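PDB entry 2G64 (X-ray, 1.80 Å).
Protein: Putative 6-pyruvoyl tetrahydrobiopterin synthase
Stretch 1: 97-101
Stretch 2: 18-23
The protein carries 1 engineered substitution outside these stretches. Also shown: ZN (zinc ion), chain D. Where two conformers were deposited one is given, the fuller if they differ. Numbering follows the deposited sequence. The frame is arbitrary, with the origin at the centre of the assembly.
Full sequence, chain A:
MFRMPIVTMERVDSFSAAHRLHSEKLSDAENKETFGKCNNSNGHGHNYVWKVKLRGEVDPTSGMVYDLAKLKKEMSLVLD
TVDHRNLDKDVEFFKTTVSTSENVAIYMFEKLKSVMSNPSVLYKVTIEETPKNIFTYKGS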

# COMPACT_ATOMS: atom_id res chain seq x y z
N THR A 97 20.88 7.57 24.59
CA THR A 97 19.56 8.12 24.33
C THR A 97 18.70 6.92 23.92
O THR A 97 19.13 6.12 23.07
CB THR A 97 19.61 9.17 23.18
OG1 THR A 97 20.41 10.31 23.58
CG2 THR A 97 18.18 9.63 22.79
N VAL A 98 17.53 6.78 24.56
CA VAL A 98 16.66 5.62 24.33
C VAL A 98 16.25 5.52 22.86
O VAL A 98 15.97 6.53 22.22
CB VAL A 98 15.40 5.70 25.24
CG1 VAL A 98 14.44 6.83 24.81
CG2 VAL A 98 14.70 4.36 25.32
N SER A 99 16.20 4.31 22.32
CA SER A 99 15.92 4.13 20.89
C SER A 99 14.41 4.10 20.53
O SER A 99 13.97 3.31 19.67
CB SER A 99 16.62 2.85 20.40
OG SER A 99 16.08 1.72 21.09
N THR A 100 13.62 4.95 21.16
CA THR A 100 12.21 5.13 20.73
C THR A 100 12.24 5.69 19.33
O THR A 100 13.21 6.33 18.94
CB THR A 100 11.46 6.17 21.60
OG1 THR A 100 12.22 7.39 21.66
CG2 THR A 100 11.24 5.63 22.99
N SER A 101 11.16 5.51 18.58
CA SER A 101 11.17 6.02 17.20
C SER A 101 11.22 7.56 17.13
O SER A 101 11.75 8.11 16.17
CB SER A 101 9.99 5.46 16.41
OG SER A 101 10.09 4.04 16.35
ZN ZN D . 10.26 -1.39 18.75
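Stretch 2 (18-23) AHRLHS

How does the second stretch run past the first? Ala18 and His19 end a strand that begins earlier in the chain, and from Arg20 to Ser23 the backbone continues as an extended loop. The first stretch is irregular through Thr100, the N-cap, whose side chain caps a backbone N just past the stretch; Ser101 already belongs to the helix. The two segments run in broadly opposite senses, obliquely: the nearest CA atoms pair Ser99 with Leu21, at 6.1 Å, and Val98 with Ser23, at 5.9 Å, so the later residue of one lies beside the earlier residue of the other. At least 76 positions separate any touching pair in sequence, which makes this a tertiary contact brought about by the fold.

What does Ser99 do at the centre of the contact? It has the largest covered area, 60 Å², and its CA-to-CB bond points toward the second stretch. With chi1 in the p well, OG lies at the edge of the His19 ring and near its plane, where it can meet the N-H. His19 ND1 donates to Ser99 OG at 2.9 Å, and a weak second bond runs from His19 ND1 to the carbonyl Ser99 O at 3.0 Å. The other ring nitrogen is left free for metal: His19 NE2 binds the zinc ion at 2.1 Å, so a single imidazole joins the metal site to Ser99.

How does Leu21 fill the space beside this polar contact? Its CA-to-CB bond points sideways, yet the end of the side chain comes nearer, and 53 Å² of the residue is covered. Leu21 CD2 lies 3.4 Å from both Ser99 C and Thr100 N, packing against the backbone where those two residues join. Leu21 CD2 is also 4.0 Å from Thr100 CG2, although the Thr100 CA-to-CB bond points away.

Where does Val98 add to the packing, and what links the backbones? The Val98 CA-to-CB bond points toward the second stretch, and 49 Å² of the residue is covered; Val98 CG2 lies 4.1 Å from Leu21 CD2 in an apolar contact and equally 4.1 Å from His22 N. No direct hydrogen bond joins the two main chains, but water 1 bridges them. Water 1 accepts from Ser99 N at 3.2 Å and from His22 N at 3.0 Å, and lies 2.8 Å from Arg20 O, a carbonyl it is placed to donate to. The water thus supplies polar partners to the main chain on both sides, while the CA-to-CB bonds of Arg20 and His22 point away from the first stretch.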

# COMPACT_ATOMS: atom_id res chain seq x y z
N ALA A 18 17.35 -4.19 14.88
CA ALA A 18 16.88 -4.65 16.18
C ALA A 18 16.99 -3.51 17.20
O ALA A 18 17.87 -2.64 17.09
CB ALA A 18 17.73 -5.86 16.64
N HIS A 19 16.15 -3.55 18.21
CA HIS A 19 16.36 -2.69 19.38
C HIS A 19 15.64 -3.23 20.60
O HIS A 19 14.87 -4.20 20.52
CB HIS A 19 15.98 -1.22 19.05
CG HIS A 19 14.51 -0.92 19.10
ND1 HIS A 19 14.02 0.29 19.56
CD2 HIS A 19 13.42 -1.64 18.71
CE1 HIS A 19 12.70 0.30 19.48
NE2 HIS A 19 12.31 -0.85 18.95
N ARG A 20 15.93 -2.62 21.74
CA ARG A 20 15.18 -2.85 22.97
C ARG A 20 15.03 -1.49 23.65
O ARG A 20 16.00 -0.73 23.75
CB ARG A 20 15.97 -3.81 23.87
CG ARG A 20 15.35 -3.94 25.27
CD ARG A 20 16.31 -4.62 26.23
NE ARG A 20 15.61 -4.96 27.46
CZ ARG A 20 16.17 -5.02 28.66
NH1 ARG A 20 17.45 -4.71 28.83
NH2 ARG A 20 15.43 -5.36 29.71
N LEU A 21 13.81 -1.17 24.08
CA LEU A 21 13.59 0.10 24.78
C LEU A 21 13.93 -0.11 26.26
O LEU A 21 13.27 -0.90 26.95
CB LEU A 21 12.14 0.56 24.60
CG LEU A 21 11.80 0.90 23.14
CD1 LEU A 21 10.38 1.45 23.09
CD2 LEU A 21 12.82 1.95 22.61
N HIS A 22 15.00 0.55 26.70
CA HIS A 22 15.47 0.39 28.08
C HIS A 22 16.24 1.67 28.42
O HIS A 22 17.23 1.98 27.76
CB HIS A 22 16.38 -0.85 28.21
CG HIS A 22 16.67 -1.24 29.63
ND1 HIS A 22 17.80 -0.83 30.31
CD2 HIS A 22 15.96 -2.00 30.51
CE1 HIS A 22 17.78 -1.32 31.54
NE2 HIS A 22 16.67 -2.04 31.68
N SER A 23 15.77 2.40 29.43
CA SER A 23 16.45 3.62 29.86
C SER A 23 17.42 3.33 31.01
O SER A 23 17.05 2.72 32.00
CB SER A 23 15.46 4.69 30.33
OG SER A 23 16.18 5.78 30.92
O HOH W 1 16.50 1.92 24.46
O HOH W 2 9.24 -0.23 19.73